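Local coordinates for protein possible adhesin (Caldicellulosiruptor kronotskyensis, PDB 4WA0) that probably mediates attachment of the bacterium to cellulose, this chain being the C-terminal beta-helix domain of a tapirin, a possible adhesin, at residues V31-L37 / L50-M56; D61-C66 / G327-A331; E147-T153 / V168-R174; L246-T252 / E275-L280. All blocks are in the same frame, centred on the assembly; numbering follows the deposited sequence. Where two conformers were deposited one is given.

Contact 1: V31-L37 / L50-M56; sequences VYSGGDL and LISKGEM
Ser52 OG has two partners: it gives its proton to Gly35 O across the contact, at 2.9 Å, and accepts from Gly54 N of its own segment at 3.2 Å, which makes an ST turn. Ser33 forms the same turn one coil earlier, its OG accepting from Gly35 N while also bonded to Gly16 O. In both serines OG is anti to the backbone N (chi1 178° for Ser52), and from there it reaches forward over the bend. Beyond the bend Asp36 OD1 takes the N-H of Glu55 at 2.8 Å; the bond is almost straight at the hydrogen (176°), though it comes from above the carboxylate plane. The Glu55 carboxylate itself turns away, with OE1 bonded to Ser82 N.

Before the bend, strands 31-33 and 50-52 run parallel, joined by Ile51 N to Val31 O, Ser33 N to Ile51 O and Lys53 N to Ser33 O; Leu37 N to Glu55 O resumes the pairing after it. On one face Leu50 CD1 packs against Val31 CB at 3.8 Å, and Leu37, in the conformer modelled here, lies loosely against Leu50 CD1 and the selenomethionine Met56 CE. On the other, Ile51 CG2 meets the Tyr32 ring obliquely at CD2, 3.6 Å away, and Phe13 stacks on that ring. A water joins Tyr32 OH to Lys53 NZ, which also bonds Ile222 O. Serine over serine and aliphatic over aliphatic in successive parallel coils, with the bends in register, are the hallmark of a parallel beta-helix.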
# COMPACT_ATOMS: atom_id res chain seq x y z
N VAL A 31 -4.39 1.30 3.62
CA VAL A 31 -3.10 1.81 4.07
C VAL A 31 -2.88 3.13 3.29
O VAL A 31 -3.04 3.18 2.04
CB VAL A 31 -1.96 0.85 3.71
CG1 VAL A 31 -0.59 1.44 3.96
CG2 VAL A 31 -2.10 -0.46 4.46
N TYR A 32 -2.44 4.17 4.01
CA TYR A 32 -2.19 5.48 3.44
C TYR A 32 -0.93 6.13 3.92
O TYR A 32 -0.67 6.13 5.12
CB TYR A 32 -3.37 6.40 3.80
CG TYR A 32 -3.15 7.88 3.51
CD1 TYR A 32 -2.52 8.74 4.42
CD2 TYR A 32 -3.61 8.44 2.32
CE1 TYR A 32 -2.33 10.09 4.12
CE2 TYR A 32 -3.36 9.79 2.01
CZ TYR A 32 -2.74 10.59 2.92
OH TYR A 32 -2.52 11.96 2.62
N SER A 33 -0.18 6.71 2.99
CA SER A 33 0.99 7.54 3.34
C SER A 33 0.85 8.88 2.62
O SER A 33 0.63 8.93 1.43
CB SER A 33 2.25 6.92 2.93
OG SER A 33 3.27 7.86 3.31
N GLY A 34 0.94 9.96 3.36
CA GLY A 34 0.93 11.33 2.78
C GLY A 34 2.26 11.73 2.15
O GLY A 34 2.36 12.74 1.49
N GLY A 35 3.29 10.94 2.33
CA GLY A 35 4.56 11.11 1.65
C GLY A 35 5.02 9.85 1.00
O GLY A 35 4.16 8.97 0.61
N ASP A 36 6.34 9.72 0.84
CA ASP A 36 6.88 8.51 0.23
C ASP A 36 6.57 7.25 1.06
O ASP A 36 6.78 7.22 2.31
CB ASP A 36 8.42 8.64 0.06
CG ASP A 36 8.84 9.78 -0.91
OD1 ASP A 36 7.97 10.27 -1.70
OD2 ASP A 36 10.05 10.17 -0.83
N LEU A 37 6.09 6.22 0.39
CA LEU A 37 5.72 4.91 1.01
C LEU A 37 6.71 3.81 0.62
O LEU A 37 6.74 3.40 -0.56
CB LEU A 37 4.31 4.57 0.59
CG LEU A 37 3.44 3.76 1.55
CD1 LEU A 37 1.95 3.72 1.15
CD2 LEU A 37 4.02 2.33 1.66
N LEU A 50 -4.49 1.15 -1.17
CA LEU A 50 -3.08 1.42 -0.81
C LEU A 50 -2.66 2.74 -1.47
O LEU A 50 -2.59 2.82 -2.72
CB LEU A 50 -2.20 0.27 -1.28
CG LEU A 50 -0.70 0.32 -1.14
CD1 LEU A 50 -0.36 0.44 0.32
CD2 LEU A 50 -0.08 -0.87 -1.81
N ILE A 51 -2.50 3.78 -0.67
CA ILE A 51 -2.31 5.15 -1.19
C ILE A 51 -1.01 5.75 -0.75
O ILE A 51 -0.80 5.84 0.47
CB ILE A 51 -3.49 6.05 -0.76
CG1 ILE A 51 -4.76 5.43 -1.28
CG2 ILE A 51 -3.32 7.52 -1.20
CD1 ILE A 51 -6.01 5.95 -0.64
N SER A 52 -0.24 6.21 -1.74
CA SER A 52 0.92 7.03 -1.47
C SER A 52 0.87 8.36 -2.21
O SER A 52 0.74 8.37 -3.42
CB SER A 52 2.20 6.36 -1.84
OG SER A 52 3.32 7.23 -1.61
N LYS A 53 0.95 9.45 -1.47
CA LYS A 53 1.06 10.82 -2.07
C LYS A 53 2.49 11.23 -2.35
O LYS A 53 2.83 12.36 -2.46
CB LYS A 53 0.33 11.84 -1.23
CG LYS A 53 -1.17 11.54 -1.17
CD LYS A 53 -2.01 12.84 -1.09
CE LYS A 53 -3.47 12.64 -1.46
NZ LYS A 53 -4.25 13.85 -1.10
N GLY A 54 3.32 10.27 -2.61
CA GLY A 54 4.74 10.44 -2.92
C GLY A 54 5.19 9.28 -3.77
O GLY A 54 4.40 8.81 -4.62
N GLU A 55 6.44 8.87 -3.61
CA GLU A 55 7.04 7.77 -4.30
C GLU A 55 6.57 6.49 -3.57
O GLU A 55 6.43 6.55 -2.36
CB GLU A 55 8.54 7.84 -4.12
CG GLU A 55 9.21 9.06 -4.71
CD GLU A 55 9.20 9.14 -6.21
OE1 GLU A 55 8.81 8.18 -6.90
OE2 GLU A 55 9.67 10.19 -6.71
N MSE A 56 6.34 5.39 -4.27
CA MSE A 56 6.13 4.08 -3.63
C MSE A 56 7.25 3.23 -4.05
O MSE A 56 7.59 3.15 -5.24
CB MSE A 56 4.84 3.40 -4.04
CG MSE A 56 4.58 2.05 -3.35
SE MSE A 56 2.71 1.49 -3.66
CE MSE A 56 1.53 2.75 -2.87
O HOH W 1 -3.72 14.23 1.88

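Contact 2: D61-C66 / G327-A331; sequences DSDSRC and GNPYA
Two loops at the surface of the beta-helix meet here, each carrying a type I turn (Asp63 to Cys66 and Asn328 to Ala331), and the side chain of Tyr330 plugs one into the other. Its hydroxyl donates to Asp61 OD2 at a short 2.5 Å, on the syn side of a carboxylate that stands at the edge of the ring and is steeply turned against it. Lys22 NZ forms a salt bridge with the same oxygen, so a positive charge and a hydroxyl share it.

Asp63 treats the ring differently. Its carboxylate lies stacked over one face, offset toward the rim and only 21° from parallel, with CB 3.4 Å from Tyr330 OH. Arg65 grips that carboxylate side-on in a salt bridge, NE to OD1 at 2.9 Å and NH2 to OD2 at 3.0 Å, and Arg65 N takes the anti lone pair of OD1 as well, closing an Asx turn. With the arginine pinned this way, Tyr330 CD2 lies over the centre of one guanidinium face, the planes 39° apart, and Arg65 NH2 comes to 3.5 Å from Tyr330 CE2. A bend at chi3 (-65°) folds the arginine back to make both contacts. Cys66 CB touches Tyr330 CE1 at 3.7 Å, and its SG sits at the ring edge.

Two more Asx turns stiffen the loops: Asp61 OD1 accepts from Asp63 N, and Asn328 OD1 from Tyr330 N. Asn23 ND2 bonds to both Arg65 O and Tyr330 O, and Arg91 holds Asp61 O and Asp63 O. The first loop joins strand 56-58 to strand 69-73, the second strand 320-325 to strand 333-337.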
# COMPACT_ATOMS: atom_id res chain seq x y z
N ASP A 61 13.93 -8.94 -0.13
CA ASP A 61 14.96 -9.25 0.91
C ASP A 61 15.08 -10.81 0.89
O ASP A 61 14.10 -11.53 1.14
CB ASP A 61 14.54 -8.78 2.29
CG ASP A 61 15.62 -9.02 3.37
OD1 ASP A 61 16.41 -9.91 3.19
OD2 ASP A 61 15.59 -8.30 4.40
N SER A 62 16.26 -11.28 0.49
CA SER A 62 16.54 -12.69 0.33
C SER A 62 16.87 -13.46 1.61
O SER A 62 16.99 -14.71 1.57
CB SER A 62 17.66 -12.89 -0.67
OG SER A 62 18.80 -12.29 -0.19
N ASP A 63 17.01 -12.75 2.71
CA ASP A 63 17.22 -13.42 4.03
C ASP A 63 16.19 -14.52 4.19
O ASP A 63 14.99 -14.39 3.88
CB ASP A 63 17.20 -12.43 5.18
CG ASP A 63 17.74 -13.03 6.50
OD1 ASP A 63 17.06 -13.87 7.11
OD2 ASP A 63 18.85 -12.60 6.87
N SER A 64 16.63 -15.68 4.62
CA SER A 64 15.70 -16.80 4.79
C SER A 64 14.58 -16.57 5.84
O SER A 64 13.59 -17.28 5.84
CB SER A 64 16.45 -18.11 5.05
OG SER A 64 17.15 -17.97 6.26
N ARG A 65 14.74 -15.56 6.69
CA ARG A 65 13.73 -15.19 7.68
C ARG A 65 12.68 -14.30 7.08
O ARG A 65 11.72 -13.94 7.76
CB ARG A 65 14.38 -14.48 8.85
CG ARG A 65 15.24 -15.44 9.69
CD ARG A 65 16.15 -14.70 10.65
NE ARG A 65 17.13 -13.92 9.97
CZ ARG A 65 17.97 -13.10 10.57
NH1 ARG A 65 17.95 -12.98 11.91
NH2 ARG A 65 18.83 -12.41 9.86
N CYS A 66 12.95 -13.87 5.83
CA CYS A 66 12.02 -13.03 5.08
C CYS A 66 11.21 -13.93 4.14
O CYS A 66 11.14 -15.16 4.30
CB CYS A 66 12.74 -11.92 4.34
SG CYS A 66 11.65 -10.45 4.02
N GLY A 327 13.76 -6.45 18.23
CA GLY A 327 14.16 -7.78 18.72
C GLY A 327 14.95 -8.59 17.68
O GLY A 327 15.79 -9.42 18.06
N ASN A 328 14.74 -8.29 16.39
CA ASN A 328 15.14 -9.14 15.25
C ASN A 328 14.39 -8.47 14.12
O ASN A 328 13.18 -8.37 14.23
CB ASN A 328 14.56 -10.54 15.52
CG ASN A 328 14.27 -11.36 14.26
OD1 ASN A 328 14.78 -11.10 13.16
ND2 ASN A 328 13.45 -12.41 14.44
N PRO A 329 15.10 -7.96 13.09
CA PRO A 329 14.37 -7.18 12.11
C PRO A 329 13.28 -7.98 11.42
O PRO A 329 12.39 -7.38 10.85
CB PRO A 329 15.45 -6.75 11.08
CG PRO A 329 16.75 -7.37 11.52
CD PRO A 329 16.41 -8.39 12.55
N TYR A 330 13.35 -9.32 11.47
CA TYR A 330 12.37 -10.17 10.83
C TYR A 330 11.23 -10.64 11.74
O TYR A 330 10.43 -11.47 11.32
CB TYR A 330 13.09 -11.39 10.15
CG TYR A 330 14.10 -10.94 9.14
CD1 TYR A 330 13.67 -10.51 7.86
CD2 TYR A 330 15.43 -10.76 9.48
CE1 TYR A 330 14.59 -9.98 6.93
CE2 TYR A 330 16.37 -10.24 8.57
CZ TYR A 330 15.93 -9.87 7.29
OH TYR A 330 16.78 -9.24 6.40
N ALA A 331 11.14 -10.12 12.97
CA ALA A 331 10.17 -10.62 13.95
C ALA A 331 8.74 -10.67 13.34
O ALA A 331 7.96 -11.63 13.49
CB ALA A 331 10.23 -9.75 15.21

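Contact 3: E147-T153 / V168-R174; sequences EVIDGAT and VVRNGSR
Ser173 OG fits inside the bend of the neighbouring coil, where it accepts the N-H of Gly151 at 2.9 Å. Ala152 O lies 3.0 Å from the same OG, in a weak bond at most. Before the bend the backbones pair in parallel, Val148 N to Val168 O at 2.8 Å and Arg170 N to Val148 O at 3.2 Å; past it a weak bond from Arg174 N to Ala152 O continues the pairing.

Outside the backbone, Ile149 and Arg170 lie side by side. Arg170 CG sits between its backbone N and carbonyl carbon (chi1 58°), and the chain, extended to NE, runs alongside the isoleucine. Ile149 CG2 touches Arg170 CG at 3.6 Å and covers the centre of the guanidinium face. Glu147 OE2 is 3.7 Å from Arg170 NH2, a long salt bridge well out of the guanidinium plane, thus a matter of charge alone. Asn171 OD1, in the guanidinium plane, helps orient the head, taking NH1 at 2.8 Å from above its own amide plane. A type I' turn from Ile149 to Ala152 shapes the first bend, Gly151 taking a positive phi (105°).

Strand 145-149 also pairs with strand 125-128, while strand 166-170 ends this parallel sheet, Thr193 OG1 of helix 191-195 bonding to Val169 N.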
# COMPACT_ATOMS: atom_id res chain seq x y z
N GLU A 147 7.41 -0.43 -21.93
CA GLU A 147 8.73 -1.00 -22.24
C GLU A 147 8.78 -2.33 -21.51
O GLU A 147 8.65 -2.40 -20.27
CB GLU A 147 9.83 -0.06 -21.70
CG GLU A 147 11.18 -0.64 -22.03
CD GLU A 147 12.34 0.28 -21.67
OE1 GLU A 147 12.09 1.36 -21.09
OE2 GLU A 147 13.48 -0.16 -21.94
N VAL A 148 9.02 -3.39 -22.25
CA VAL A 148 9.01 -4.76 -21.74
C VAL A 148 10.29 -5.46 -22.17
O VAL A 148 10.46 -5.78 -23.36
CB VAL A 148 7.77 -5.55 -22.24
CG1 VAL A 148 7.59 -6.89 -21.54
CG2 VAL A 148 6.45 -4.76 -22.16
N ILE A 149 11.23 -5.60 -21.25
CA ILE A 149 12.61 -6.02 -21.61
C ILE A 149 13.19 -7.10 -20.69
O ILE A 149 12.74 -7.30 -19.54
CB ILE A 149 13.59 -4.81 -21.73
CG1 ILE A 149 13.94 -4.16 -20.39
CG2 ILE A 149 13.01 -3.78 -22.73
CD1 ILE A 149 15.03 -3.16 -20.47
N ASP A 150 14.26 -7.72 -21.19
CA ASP A 150 15.13 -8.52 -20.36
C ASP A 150 14.39 -9.70 -19.74
O ASP A 150 14.77 -10.20 -18.64
CB ASP A 150 15.84 -7.66 -19.30
CG ASP A 150 16.73 -6.59 -19.89
OD1 ASP A 150 17.11 -6.61 -21.10
OD2 ASP A 150 17.11 -5.66 -19.13
N GLY A 151 13.39 -10.22 -20.45
CA GLY A 151 12.69 -11.39 -20.02
C GLY A 151 11.30 -11.20 -19.45
O GLY A 151 10.61 -12.20 -19.19
N ALA A 152 10.92 -9.92 -19.25
CA ALA A 152 9.64 -9.57 -18.76
C ALA A 152 8.59 -9.96 -19.78
O ALA A 152 8.89 -10.01 -20.98
CB ALA A 152 9.57 -8.10 -18.41
N THR A 153 7.39 -10.25 -19.32
CA THR A 153 6.23 -10.40 -20.19
C THR A 153 5.03 -9.53 -19.77
O THR A 153 4.88 -9.21 -18.59
CB THR A 153 5.72 -11.86 -20.39
OG1 THR A 153 5.07 -12.37 -19.23
CG2 THR A 153 6.94 -12.78 -20.63
N VAL A 168 7.94 -0.86 -26.62
CA VAL A 168 9.22 -1.41 -26.87
C VAL A 168 9.26 -2.76 -26.20
O VAL A 168 9.00 -2.86 -24.95
CB VAL A 168 10.33 -0.49 -26.31
CG1 VAL A 168 11.66 -1.17 -26.36
CG2 VAL A 168 10.36 0.88 -27.02
N VAL A 169 9.61 -3.79 -26.96
CA VAL A 169 9.76 -5.13 -26.41
C VAL A 169 11.05 -5.75 -26.99
O VAL A 169 11.23 -5.83 -28.23
CB VAL A 169 8.56 -6.06 -26.79
CG1 VAL A 169 8.74 -7.46 -26.21
CG2 VAL A 169 7.21 -5.47 -26.38
N ARG A 170 11.95 -6.16 -26.13
CA ARG A 170 13.26 -6.66 -26.58
C ARG A 170 13.90 -7.53 -25.55
O ARG A 170 13.47 -7.58 -24.44
CB ARG A 170 14.18 -5.48 -26.95
CG ARG A 170 14.45 -4.48 -25.90
CD ARG A 170 15.56 -3.53 -26.37
NE ARG A 170 15.77 -2.46 -25.45
CZ ARG A 170 16.43 -2.55 -24.31
NH1 ARG A 170 17.03 -3.69 -23.93
NH2 ARG A 170 16.52 -1.48 -23.55
N ASN A 171 15.02 -8.17 -25.91
CA ASN A 171 15.79 -8.93 -25.01
C ASN A 171 15.04 -10.10 -24.36
O ASN A 171 15.02 -10.24 -23.13
CB ASN A 171 16.45 -8.03 -24.00
CG ASN A 171 17.71 -7.41 -24.51
OD1 ASN A 171 17.72 -6.25 -24.96
ND2 ASN A 171 18.79 -8.17 -24.46
N GLY A 172 14.41 -10.93 -25.20
CA GLY A 172 13.78 -12.13 -24.71
C GLY A 172 12.45 -11.95 -24.00
O GLY A 172 12.10 -12.74 -23.18
N SER A 173 11.75 -10.87 -24.34
CA SER A 173 10.49 -10.46 -23.75
C SER A 173 9.39 -10.67 -24.73
O SER A 173 9.62 -10.88 -25.93
CB SER A 173 10.59 -9.03 -23.31
OG SER A 173 11.39 -8.96 -22.15
N ARG A 174 8.18 -10.61 -24.22
CA ARG A 174 6.99 -10.89 -25.04
C ARG A 174 5.85 -10.02 -24.59
O ARG A 174 5.78 -9.66 -23.40
CB ARG A 174 6.47 -12.34 -24.89
CG ARG A 174 7.30 -13.39 -25.60
CD ARG A 174 6.55 -14.74 -25.50
NE ARG A 174 6.40 -15.18 -24.11
CZ ARG A 174 5.61 -16.17 -23.71
NH1 ARG A 174 4.88 -16.88 -24.59
NH2 ARG A 174 5.56 -16.46 -22.39
O HOH W 2 9.78 -13.61 -22.21

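Contact 4: L246-T252 / E275-L280; sequences LGSTADT and EISARL. With MG (magnesium ion), chain B.
A magnesium ion joins strand to helix: Leu246 O binds it at 2.3 Å and Glu275 OE1 at 2.5 Å. Among the four further ligands are Asp239 OD1, Val241 O and Ser243 O. The other Glu275 oxygen, OE2, accepts from Ser248 OG at 2.7 Å on its anti side, 19° out of the carboxylate plane, so both oxygens are engaged and the carboxylate is held against rotation. A bend at chi2 (70°) turns the glutamate head toward the strand.

Ser248 OG in turn accepts from Arg279 NE at 2.9 Å, giving a hydrogen-bond chain from Arg279 through Ser248 to the metal-bound Glu275. Arg279 NH1 makes a salt bridge with Asp239 OD2, so this second-shell arginine steadies another carboxylate that binds the metal and probably offsets some of its charge.

Strand 247-251 is the antiparallel partner of strand 258-263 at one end of the beta-helix, and helix 269-280 lies against it; the axes of strand 247-251 and of helix residues 275-280 approach to 8.9 Å and cross at -48°. Farther from the ion the contact turns apolar. Ala250 CB packs on Arg279 CG at 3.7 Å and on Leu280 CD2 at 3.9 Å, and Thr252 CG2 touches that same leucine methyl, the two side chains running opposite ways.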
# COMPACT_ATOMS: atom_id res chain seq x y z
N LEU A 246 2.89 8.06 28.03
CA LEU A 246 1.73 7.62 27.22
C LEU A 246 0.41 8.00 27.82
O LEU A 246 0.27 8.13 29.04
CB LEU A 246 1.72 6.14 26.96
CG LEU A 246 2.93 5.49 26.26
CD1 LEU A 246 2.94 3.97 26.35
CD2 LEU A 246 3.09 6.05 24.87
N GLY A 247 -0.59 8.08 26.91
CA GLY A 247 -1.99 8.27 27.31
C GLY A 247 -2.84 7.13 26.79
O GLY A 247 -2.44 6.43 25.88
N SER A 248 -4.04 6.98 27.37
CA SER A 248 -4.96 5.94 26.92
C SER A 248 -6.39 6.26 27.24
O SER A 248 -6.68 6.92 28.24
CB SER A 248 -4.61 4.61 27.59
OG SER A 248 -4.62 4.64 29.00
N THR A 249 -7.30 5.73 26.41
CA THR A 249 -8.70 5.70 26.73
C THR A 249 -9.18 4.31 26.39
O THR A 249 -8.89 3.81 25.27
CB THR A 249 -9.42 6.74 25.87
OG1 THR A 249 -8.82 8.03 26.07
CG2 THR A 249 -10.95 6.81 26.10
N ALA A 250 -9.99 3.74 27.29
CA ALA A 250 -10.53 2.40 27.06
C ALA A 250 -12.05 2.41 26.92
O ALA A 250 -12.73 3.33 27.42
CB ALA A 250 -10.11 1.48 28.12
N ASP A 251 -12.51 1.48 26.12
CA ASP A 251 -13.92 1.12 26.03
C ASP A 251 -14.13 -0.31 26.48
O ASP A 251 -13.83 -1.27 25.72
CB ASP A 251 -14.43 1.38 24.62
CG ASP A 251 -15.93 1.07 24.43
OD1 ASP A 251 -16.67 0.70 25.41
OD2 ASP A 251 -16.36 1.16 23.23
N THR A 252 -14.66 -0.46 27.70
CA THR A 252 -14.85 -1.77 28.28
C THR A 252 -16.32 -2.21 28.16
O THR A 252 -16.70 -3.23 28.71
CB THR A 252 -14.39 -1.80 29.78
OG1 THR A 252 -15.07 -0.77 30.49
CG2 THR A 252 -12.91 -1.57 29.83
N GLU A 275 1.01 0.73 29.99
CA GLU A 275 -0.13 1.67 29.94
C GLU A 275 -1.43 0.89 29.87
O GLU A 275 -2.38 1.23 30.57
CB GLU A 275 -0.00 2.59 28.73
CG GLU A 275 -1.11 3.64 28.57
CD GLU A 275 -1.12 4.76 29.59
OE1 GLU A 275 -0.08 4.94 30.25
OE2 GLU A 275 -2.17 5.48 29.70
N ILE A 276 -1.46 -0.16 29.05
CA ILE A 276 -2.69 -0.97 28.89
C ILE A 276 -3.09 -1.66 30.20
O ILE A 276 -4.28 -1.66 30.62
CB ILE A 276 -2.59 -2.02 27.76
CG1 ILE A 276 -2.39 -1.35 26.37
CG2 ILE A 276 -3.80 -2.98 27.75
CD1 ILE A 276 -1.79 -2.27 25.33
N SER A 277 -2.12 -2.24 30.85
CA SER A 277 -2.38 -2.96 32.08
C SER A 277 -2.94 -2.01 33.17
O SER A 277 -3.91 -2.31 33.91
CB SER A 277 -1.07 -3.61 32.54
OG SER A 277 -0.67 -4.62 31.65
N ALA A 278 -2.34 -0.84 33.28
CA ALA A 278 -2.81 0.15 34.23
C ALA A 278 -4.20 0.62 33.88
O ALA A 278 -5.04 0.75 34.77
CB ALA A 278 -1.84 1.34 34.33
N ARG A 279 -4.51 0.87 32.59
CA ARG A 279 -5.82 1.43 32.23
C ARG A 279 -6.92 0.39 32.44
O ARG A 279 -8.03 0.74 32.87
CB ARG A 279 -5.86 1.85 30.75
CG ARG A 279 -7.20 2.33 30.25
CD ARG A 279 -7.75 3.52 30.98
NE ARG A 279 -6.86 4.67 30.87
CZ ARG A 279 -6.76 5.64 31.75
NH1 ARG A 279 -5.90 6.65 31.57
NH2 ARG A 279 -7.43 5.57 32.89
N LEU A 280 -6.64 -0.86 32.12
CA LEU A 280 -7.65 -1.93 32.17
C LEU A 280 -7.74 -2.56 33.53
O LEU A 280 -8.72 -3.24 33.81
CB LEU A 280 -7.39 -3.03 31.13
CG LEU A 280 -7.56 -2.55 29.69
CD1 LEU A 280 -7.26 -3.74 28.79
CD2 LEU A 280 -8.96 -1.97 29.48
MG MG B . 0.29 7.20 31.19

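In the fold
The four contacts sample the beta-helix along its length. Contact 1 sits near the middle, its centre about 7 Å from the centre of the chain, while contacts 3 and 4 lie toward opposite ends, their centres about 56 Å apart. Contacts 1 and 3 each join successive coils, so 12 and 14 residues lie between their segments. Contact 2 instead brings together loops 261 residues apart, and contacts 3 and 4 both fall inside the chain it closes. The magnesium ion belongs to contact 4 alone. Between contacts 1 and 4 the nearest atoms are about 20 Å apart, between contacts 2 and 4 about 17 Å, and between contacts 3 and 4 about 45 Å.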